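Local coordinates for glucoamylase (Thermoanaerobacterium thermosaccharolyticum, PDB 1LF6), which hydrolyses the terminal alpha-1,4-linked glucose units of glucans one after another from the non-reducing ends, releasing beta-D-glucose, at residues Y64-D68 / A307-T312; N313-Y317 / R363-Y367; I318-P324 / Y337-W341. All coordinates share one frame; numbering follows the deposited sequence.

Contact 1. Residues Y64-D68 / A307-T312; sequences YPTID and ASEDKT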
loop_
_atom_site.group_PDB
_atom_site.type_symbol
_atom_site.label_atom_id
_atom_site.label_comp_id
_atom_site.label_asym_id
_atom_site.label_seq_id
_atom_site.Cartn_x
_atom_site.Cartn_y
_atom_site.Cartn_z
ATOM N N TYR A 64 8.832 5.380 10.744
ATOM C CA TYR A 64 9.152 6.617 11.451
ATOM C C TYR A 64 10.469 7.172 10.917
ATOM O O TYR A 64 11.414 6.419 10.682
ATOM C CB TYR A 64 9.277 6.379 12.967
ATOM C CG TYR A 64 10.086 7.448 13.684
ATOM C CD1 TYR A 64 11.479 7.373 13.743
ATOM C CD2 TYR A 64 9.465 8.559 14.260
ATOM C CE1 TYR A 64 12.233 8.370 14.354
ATOM C CE2 TYR A 64 10.214 9.568 14.877
ATOM C CZ TYR A 64 11.597 9.464 14.918
ATOM O OH TYR A 64 12.349 10.447 15.523
ATOM N N PRO A 65 10.554 8.499 10.730
ATOM C CA PRO A 65 9.518 9.505 10.979
ATOM C C PRO A 65 8.716 9.832 9.722
ATOM O O PRO A 65 7.870 10.728 9.731
ATOM C CB PRO A 65 10.328 10.694 11.458
ATOM C CG PRO A 65 11.511 10.632 10.542
ATOM C CD PRO A 65 11.862 9.150 10.521
ATOM N N THR A 66 9.002 9.114 8.641
ATOM C CA THR A 66 8.302 9.320 7.380
ATOM C C THR A 66 7.696 7.994 6.947
ATOM O O THR A 66 8.174 6.928 7.337
ATOM C CB THR A 66 9.247 9.808 6.272
ATOM O OG1 THR A 66 10.274 8.835 6.071
ATOM C CG2 THR A 66 9.875 11.150 6.647
ATOM N N ILE A 67 6.659 8.063 6.123
ATOM C CA ILE A 67 5.973 6.861 5.675
ATOM C C ILE A 67 6.802 5.945 4.765
ATOM O O ILE A 67 6.368 4.846 4.440
ATOM C CB ILE A 67 4.630 7.236 4.998
ATOM C CG1 ILE A 67 3.670 6.050 5.053
ATOM C CG2 ILE A 67 4.876 7.711 3.566
ATOM C CD1 ILE A 67 2.255 6.418 4.655
ATOM N N ASP A 68 7.993 6.383 4.361
ATOM C CA ASP A 68 8.846 5.546 3.518
ATOM C C ASP A 68 10.107 5.128 4.274
ATOM O O ASP A 68 11.077 4.652 3.683
ATOM C CB ASP A 68 9.213 6.269 2.213
ATOM C CG ASP A 68 10.262 7.350 2.405
ATOM O OD1 ASP A 68 10.368 7.901 3.521
ATOM O OD2 ASP A 68 10.976 7.660 1.423
ATOM N N ALA A 307 -4.435 7.275 5.902
ATOM C CA ALA A 307 -3.226 6.877 6.616
ATOM C C ALA A 307 -2.023 6.620 5.704
ATOM O O ALA A 307 -0.948 6.259 6.189
ATOM C CB ALA A 307 -3.513 5.631 7.448
ATOM N N SER A 308 -2.190 6.819 4.397
ATOM C CA SER A 308 -1.095 6.570 3.450
ATOM C C SER A 308 -0.354 7.826 3.001
ATOM O O SER A 308 0.441 7.790 2.057
ATOM C CB SER A 308 -1.627 5.820 2.223
ATOM O OG SER A 308 -2.106 4.539 2.592
ATOM N N GLU A 309 -0.619 8.937 3.680
ATOM C CA GLU A 309 0.034 10.200 3.364
ATOM C C GLU A 309 1.244 10.393 4.274
ATOM O O GLU A 309 1.200 10.026 5.445
ATOM C CB GLU A 309 -0.940 11.368 3.578
ATOM C CG GLU A 309 -0.321 12.756 3.430
ATOM C CD GLU A 309 -1.289 13.884 3.772
ATOM O OE1 GLU A 309 -1.979 13.781 4.808
ATOM O OE2 GLU A 309 -1.347 14.874 3.017
ATOM N N ASP A 310 2.330 10.949 3.745
ATOM C CA ASP A 310 3.476 11.207 4.598
ATOM C C ASP A 310 3.030 12.376 5.466
ATOM O O ASP A 310 2.197 13.183 5.045
ATOM C CB ASP A 310 4.717 11.601 3.794
ATOM C CG ASP A 310 5.944 11.812 4.689
ATOM O OD1 ASP A 310 6.281 10.889 5.464
ATOM O OD2 ASP A 310 6.557 12.895 4.619
ATOM N N LYS A 311 3.564 12.470 6.677
ATOM C CA LYS A 311 3.158 13.547 7.567
ATOM C C LYS A 311 4.069 14.769 7.520
ATOM O O LYS A 311 3.807 15.771 8.184
ATOM C CB LYS A 311 3.024 13.004 8.989
ATOM C CG LYS A 311 1.925 11.953 9.085
ATOM C CD LYS A 311 1.763 11.367 10.477
ATOM C CE LYS A 311 0.587 10.390 10.499
ATOM N NZ LYS A 311 0.276 9.846 11.845
ATOM N N THR A 312 5.127 14.691 6.717
ATOM C CA THR A 312 6.055 15.803 6.570
ATOM C C THR A 312 5.850 16.402 5.178
ATOM O O THR A 312 5.695 17.612 5.026
ATOM C CB THR A 312 7.509 15.335 6.738
ATOM O OG1 THR A 312 7.640 14.648 7.988
ATOM C CG2 THR A 312 8.464 16.530 6.728
HETATM O O HOH W 1 6.412 12.477 7.963
#
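Asp-310 carries the polar half of this contact, and it does so with one carboxylate oxygen. Asp-310 OD1 accepts the backbone N-H of Ile-67 at 2.9 Å from N to OD1, a fairly straight bond (161° at the hydrogen) arriving nearly along the carboxylate's own C-O direction. With CG anti to the backbone N (chi1 -177°), the acid is swung over to the loop 64-68, where Asp-310 OD1 also comes within 3.2 Å of Thr-66 CA. A water adds a second grip on this oxygen, donating to Asp-310 OD1 at 3.0 Å and to Pro-65 O at 2.9 Å, while it accepts weakly from Lys-311 N. The other oxygen, OD2, serves its own chain: it takes the N-H of Asn-313 and, less well, that of Thr-312. With donors at both oxygens the carboxylate has little freedom to turn, and they would probably favour its ionised form.

The two loops belong to different parts of the enzyme. Residues 64-68, with a cis peptide before Pro-65, link strands 58-63 and 70-80 of the N-terminal beta-sandwich, whereas 307-312 follow helix 296-306 of the catalytic (alpha/alpha) barrel, so the Ile-67 N to Asp-310 OD1 bond and the water bridge from Pro-65 O join the two domains.

Apolar contact comes from Ile-67, whose CB points at the barrel loop. Its extended arm presses on the backbone, with Ile-67 CD1 3.4 Å from Ser-308 C and 3.6 Å from Ala-307 O. The Ile-67 CG2 branch lies 3.9 Å from Asp-310 CB, the two side chains running antiparallel alongside one another. Leu-321 and Trp-51 pack on Ile-67 as well.

Within its own loop, Thr-66 OG1 donates to Asp-68 OD1 at 2.7 Å and is also hydrogen-bonded to Thr-69 OG1.

Contact 2. Residues N313-Y317 / R363-Y367; sequences NKGAY and RSLDY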
loop_
_atom_site.group_PDB
_atom_site.type_symbol
_atom_site.label_atom_id
_atom_site.label_comp_id
_atom_site.label_asym_id
_atom_site.label_seq_id
_atom_site.Cartn_x
_atom_site.Cartn_y
_atom_site.Cartn_z
ATOM N N ASN A 313 5.850 15.545 4.162
ATOM C CA ASN A 313 5.614 15.989 2.790
ATOM C C ASN A 313 4.143 15.707 2.523
ATOM O O ASN A 313 3.788 14.656 1.980
ATOM C CB ASN A 313 6.487 15.204 1.805
ATOM C CG ASN A 313 7.875 15.798 1.652
ATOM O OD1 ASN A 313 8.057 16.817 0.982
ATOM N ND2 ASN A 313 8.859 15.170 2.278
ATOM N N LYS A 314 3.286 16.639 2.932
ATOM C CA LYS A 314 1.847 16.476 2.761
ATOM C C LYS A 314 1.442 16.366 1.298
ATOM O O LYS A 314 1.991 17.043 0.434
ATOM C CB LYS A 314 1.106 17.638 3.431
ATOM C CG LYS A 314 1.327 17.722 4.939
ATOM C CD LYS A 314 0.538 18.864 5.552
ATOM C CE LYS A 314 0.780 18.959 7.050
ATOM N NZ LYS A 314 0.069 20.122 7.648
ATOM N N GLY A 315 0.467 15.506 1.028
ATOM C CA GLY A 315 0.017 15.313 -0.336
ATOM C C GLY A 315 0.712 14.116 -0.955
ATOM O O GLY A 315 0.284 13.602 -1.988
ATOM N N ALA A 316 1.793 13.670 -0.322
ATOM C CA ALA A 316 2.544 12.519 -0.814
ATOM C C ALA A 316 1.888 11.205 -0.387
ATOM O O ALA A 316 2.163 10.691 0.691
ATOM C CB ALA A 316 3.967 12.576 -0.295
ATOM N N TYR A 317 1.016 10.665 -1.230
ATOM C CA TYR A 317 0.347 9.405 -0.924
ATOM C C TYR A 317 1.082 8.270 -1.626
ATOM O O TYR A 317 1.317 8.331 -2.833
ATOM C CB TYR A 317 -1.113 9.461 -1.378
ATOM C CG TYR A 317 -1.971 10.311 -0.472
ATOM C CD1 TYR A 317 -2.521 9.779 0.692
ATOM C CD2 TYR A 317 -2.169 11.668 -0.735
ATOM C CE1 TYR A 317 -3.246 10.573 1.576
ATOM C CE2 TYR A 317 -2.892 12.477 0.148
ATOM C CZ TYR A 317 -3.422 11.921 1.299
ATOM O OH TYR A 317 -4.110 12.719 2.191
ATOM N N ARG A 363 -4.496 18.643 -1.397
ATOM C CA ARG A 363 -3.137 18.551 -0.899
ATOM C C ARG A 363 -2.329 17.662 -1.842
ATOM O O ARG A 363 -1.161 17.936 -2.118
ATOM C CB ARG A 363 -3.137 17.962 0.508
ATOM C CG ARG A 363 -2.119 18.599 1.435
ATOM C CD ARG A 363 -2.301 18.079 2.850
ATOM N NE ARG A 363 -3.695 18.173 3.262
ATOM C CZ ARG A 363 -4.461 17.130 3.568
ATOM N NH1 ARG A 363 -3.971 15.900 3.516
ATOM N NH2 ARG A 363 -5.725 17.322 3.924
ATOM N N SER A 364 -2.951 16.598 -2.344
ATOM C CA SER A 364 -2.242 15.709 -3.255
ATOM C C SER A 364 -1.976 16.446 -4.567
ATOM O O SER A 364 -0.925 16.262 -5.184
ATOM C CB SER A 364 -3.042 14.422 -3.502
ATOM O OG SER A 364 -4.098 14.620 -4.421
ATOM N N LEU A 365 -2.914 17.291 -4.991
ATOM C CA LEU A 365 -2.724 18.051 -6.224
ATOM C C LEU A 365 -1.591 19.051 -6.034
ATOM O O LEU A 365 -0.736 19.209 -6.912
ATOM C CB LEU A 365 -4.003 18.791 -6.624
ATOM C CG LEU A 365 -3.944 19.585 -7.935
ATOM C CD1 LEU A 365 -3.581 18.659 -9.086
ATOM C CD2 LEU A 365 -5.292 20.256 -8.200
ATOM N N ASP A 366 -1.583 19.723 -4.888
ATOM C CA ASP A 366 -0.536 20.696 -4.596
ATOM C C ASP A 366 0.834 20.031 -4.502
ATOM O O ASP A 366 1.857 20.663 -4.767
ATOM C CB ASP A 366 -0.865 21.443 -3.305
ATOM C CG ASP A 366 -1.900 22.527 -3.522
ATOM O OD1 ASP A 366 -2.788 22.687 -2.662
ATOM O OD2 ASP A 366 -1.815 23.221 -4.559
ATOM N N TYR A 367 0.854 18.756 -4.124
ATOM C CA TYR A 367 2.109 18.016 -4.048
ATOM C C TYR A 367 2.636 17.892 -5.478
ATOM O O TYR A 367 3.810 18.145 -5.749
ATOM C CB TYR A 367 1.873 16.618 -3.470
ATOM C CG TYR A 367 3.092 15.724 -3.538
ATOM C CD1 TYR A 367 4.119 15.843 -2.604
ATOM C CD2 TYR A 367 3.239 14.787 -4.563
ATOM C CE1 TYR A 367 5.268 15.053 -2.688
ATOM C CE2 TYR A 367 4.386 13.993 -4.658
ATOM C CZ TYR A 367 5.395 14.133 -3.717
ATOM O OH TYR A 367 6.536 13.368 -3.810
HETATM O O HOH W 2 0.303 19.289 -0.442
#
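This is a turn laid against a helix: Gly-315 and its neighbours rest on the flank of helix 358-375, in the barrel domain, through backbone contact and the ring of Tyr-367. The CA atoms of Gly-315 and Ser-364 stand only 3.7 Å apart. At that distance Gly-315 CA meets Arg-363 O in a CA-H...O contact of 3.4 Å, and Ser-364 CA returns another to Gly-315 O. A side chain at Gly-315 would run into Arg-363 O and Tyr-367 CB, and its backbone angles call for glycine anyway. A water bridges the same seam, donating to Lys-314 O at 2.9 Å and also to Arg-363 O.

The bend is a type II beta turn from Asn-313 to Ala-316, closed by Ala-316 N to Asn-313 O at 3.2 Å. It lies in the long connection between helices 296-306 and 342-355, and so ties that connection to helix 358-375, the second helix after it in the (alpha/alpha) barrel.

Tyr-367 has CG anti to its backbone N (chi1 172°), which turns the ring so that one face meets Ala-316. Ala-316 CB sits over that face of the Tyr-367 ring in a CH-pi contact, 4.1 Å from the ring centroid and 26° off the normal. The phenol oxygen is hydrogen-bonded to Thr-382 OG1. Were Tyr-367 cut back to an alanine, the Ala-316 methyl would probably lose the ring face it packs on, and Thr-382 OG1 this hydrogen-bond partner.

Nearer the start of the helix segment, Arg-363 CD packs 3.5 Å from Lys-314 CB, the chains crossing at a slant. A bend at chi3 then turns the guanidinium toward Tyr-317, whose ring plane is tilted 43° to it; NH1 has its salt bridge with Glu-309. Tyr-317 CD2 also touches Ser-364 CB, 4.0 Å away.

Contact 3. Residues I318-P324 / Y337-W341; sequences IASLSIP and YHLVW
Ala-319 sits in the tight part of this contact, its CB pressed 3.4 Å from Tyr-337 O and 3.6 Å from Trp-341 CZ3. The same carbonyl of Tyr-337 holds two backbone N-H groups: Ser-320 N donates well at 3.2 Å from N to O, tilted 33° from the carbonyl plane, and Ala-319 N only weakly. Further along, Pro-324 CG comes 3.4 Å from Tyr-337 CE1, while Ala-319 CB and Ser-320 CB both approach Tyr-337 CD2 to 3.9 Å. The tyrosine hydroxyl is hydrogen-bonded to Glu-636 and Tyr-581.

Both segments belong to the connection that enters helix 342-355 of the (alpha/alpha) barrel, with Trp-341 at the N-cap position. This is next to the probable active site: Trp-341 NE1 bonds to Glu-438, the likely proton donor, and Pro-324 adjoins Trp-325, the likely substrate-binding tryptophan.

The other side, round His-338, is the watered one. With CG beside the backbone N (chi1 -63°), the ring folds back toward the inverse gamma turn centred on Leu-321, where Ser-320 O lies over one face and Ser-322 O approaches His-338 CE1 closely, to 3.0 Å. Leu-321 CD1 touches more loosely, 4.1 Å from His-338 CD2. A water at the ring edge bonds His-338 ND1, donates to Ser-322 O at 2.7 Å and accepts from Tyr-337 N; His-338 NE2 is hydrogen-bonded to Tyr-63 OH.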
loop_
_atom_site.group_PDB
_atom_site.type_symbol
_atom_site.label_atom_id
_atom_site.label_comp_id
_atom_site.label_asym_id
_atom_site.label_seq_id
_atom_site.Cartn_x
_atom_site.Cartn_y
_atom_site.Cartn_z
ATOM N N ILE A 318 1.450 7.242 -0.869
ATOM C CA ILE A 318 2.173 6.114 -1.442
ATOM C C ILE A 318 1.260 5.052 -2.045
ATOM O O ILE A 318 0.047 5.061 -1.835
ATOM C CB ILE A 318 3.107 5.459 -0.403
ATOM C CG1 ILE A 318 2.300 4.937 0.786
ATOM C CG2 ILE A 318 4.151 6.472 0.066
ATOM C CD1 ILE A 318 3.125 4.105 1.753
ATOM N N ALA A 319 1.860 4.136 -2.796
ATOM C CA ALA A 319 1.121 3.075 -3.472
ATOM C C ALA A 319 0.644 1.962 -2.541
ATOM O O ALA A 319 -0.447 1.423 -2.721
ATOM C CB ALA A 319 1.976 2.492 -4.594
ATOM N N SER A 320 1.467 1.612 -1.559
ATOM C CA SER A 320 1.119 0.566 -0.605
ATOM C C SER A 320 2.088 0.552 0.567
ATOM O O SER A 320 3.301 0.663 0.383
ATOM C CB SER A 320 1.135 -0.802 -1.286
ATOM O OG SER A 320 0.811 -1.820 -0.352
ATOM N N LEU A 321 1.555 0.415 1.776
ATOM C CA LEU A 321 2.408 0.384 2.952
ATOM C C LEU A 321 2.882 -1.045 3.208
ATOM O O LEU A 321 2.692 -1.588 4.288
ATOM C CB LEU A 321 1.655 0.926 4.175
ATOM C CG LEU A 321 2.516 1.328 5.380
ATOM C CD1 LEU A 321 3.521 2.407 4.979
ATOM C CD2 LEU A 321 1.617 1.836 6.495
ATOM N N SER A 322 3.483 -1.655 2.194
ATOM C CA SER A 322 3.997 -3.008 2.317
ATOM C C SER A 322 5.195 -3.198 1.403
ATOM O O SER A 322 5.518 -2.326 0.600
ATOM C CB SER A 322 2.917 -4.039 1.966
ATOM O OG SER A 322 2.551 -3.980 0.596
ATOM N N ILE A 323 5.851 -4.343 1.540
ATOM C CA ILE A 323 7.008 -4.687 0.729
ATOM C C ILE A 323 6.701 -6.038 0.090
ATOM O O ILE A 323 7.075 -7.082 0.622
ATOM C CB ILE A 323 8.266 -4.797 1.604
ATOM C CG1 ILE A 323 8.505 -3.462 2.312
ATOM C CG2 ILE A 323 9.464 -5.197 0.753
ATOM C CD1 ILE A 323 9.587 -3.502 3.354
ATOM N N PRO A 324 6.015 -6.029 -1.064
ATOM C CA PRO A 324 5.643 -7.254 -1.781
ATOM C C PRO A 324 6.691 -8.357 -1.786
ATOM O O PRO A 324 7.875 -8.114 -2.024
ATOM C CB PRO A 324 5.298 -6.752 -3.188
ATOM C CG PRO A 324 6.022 -5.444 -3.289
ATOM C CD PRO A 324 5.811 -4.855 -1.922
ATOM N N TYR A 337 6.953 0.206 -3.390
ATOM C CA TYR A 337 5.605 0.766 -3.343
ATOM C C TYR A 337 5.506 1.971 -2.408
ATOM O O TYR A 337 4.432 2.553 -2.247
ATOM C CB TYR A 337 4.590 -0.306 -2.921
ATOM C CG TYR A 337 4.260 -1.302 -4.010
ATOM C CD1 TYR A 337 5.201 -2.240 -4.436
ATOM C CD2 TYR A 337 3.015 -1.285 -4.644
ATOM C CE1 TYR A 337 4.913 -3.132 -5.465
ATOM C CE2 TYR A 337 2.718 -2.174 -5.674
ATOM C CZ TYR A 337 3.674 -3.093 -6.079
ATOM O OH TYR A 337 3.399 -3.972 -7.098
ATOM N N HIS A 338 6.623 2.343 -1.789
ATOM C CA HIS A 338 6.633 3.491 -0.885
ATOM C C HIS A 338 7.008 4.744 -1.663
ATOM O O HIS A 338 7.564 5.691 -1.108
ATOM C CB HIS A 338 7.619 3.278 0.264
ATOM C CG HIS A 338 7.266 2.126 1.151
ATOM N ND1 HIS A 338 7.427 0.812 0.766
ATOM C CD2 HIS A 338 6.731 2.090 2.394
ATOM C CE1 HIS A 338 7.008 0.015 1.734
ATOM N NE2 HIS A 338 6.579 0.766 2.733
ATOM N N LEU A 339 6.700 4.732 -2.955
ATOM C CA LEU A 339 6.981 5.861 -3.822
ATOM C C LEU A 339 5.659 6.505 -4.204
ATOM O O LEU A 339 4.594 5.938 -3.959
ATOM C CB LEU A 339 7.724 5.393 -5.078
ATOM C CG LEU A 339 9.117 4.815 -4.818
ATOM C CD1 LEU A 339 9.666 4.160 -6.079
ATOM C CD2 LEU A 339 10.034 5.931 -4.341
ATOM N N VAL A 340 5.732 7.691 -4.794
ATOM C CA VAL A 340 4.538 8.415 -5.201
ATOM C C VAL A 340 4.394 8.375 -6.712
ATOM O O VAL A 340 5.286 8.811 -7.440
ATOM C CB VAL A 340 4.597 9.908 -4.752
ATOM C CG1 VAL A 340 3.298 10.623 -5.130
ATOM C CG2 VAL A 340 4.832 10.000 -3.250
ATOM N N TRP A 341 3.278 7.828 -7.174
ATOM C CA TRP A 341 2.977 7.756 -8.603
ATOM C C TRP A 341 1.811 8.692 -8.873
ATOM O O TRP A 341 0.785 8.644 -8.192
ATOM C CB TRP A 341 2.553 6.346 -9.014
ATOM C CG TRP A 341 3.668 5.392 -9.325
ATOM C CD1 TRP A 341 4.213 5.134 -10.556
ATOM C CD2 TRP A 341 4.311 4.501 -8.407
ATOM N NE1 TRP A 341 5.145 4.127 -10.460
ATOM C CE2 TRP A 341 5.227 3.720 -9.154
ATOM C CE3 TRP A 341 4.199 4.281 -7.024
ATOM C CZ2 TRP A 341 6.027 2.733 -8.563
ATOM C CZ3 TRP A 341 4.994 3.299 -6.437
ATOM C CH2 TRP A 341 5.898 2.535 -7.209
HETATM O O HOH W 3 7.546 -1.503 -0.912
#

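How the contacts relate
The three contacts form one cluster around the long connection between helices 296-306 and 342-355. It supplies 307-312, 313-317 and 318-324 one after another, then returns as 337-341. The centre of contact 1 is about 11 Å from those of contacts 2 and 3, which are about 15 Å apart. Along the chain, contact 1 closes before the others open, and contact 3 is nested inside the loop closed by contact 2. Their partners differ: the loop between strands 58-63 and 70-80 of the beta-sandwich in contact 1, helix 358-375 in contact 2, the connection itself in contact 3. One continuous chain thus links the domain interface, the barrel helices and the surroundings of the probable active site.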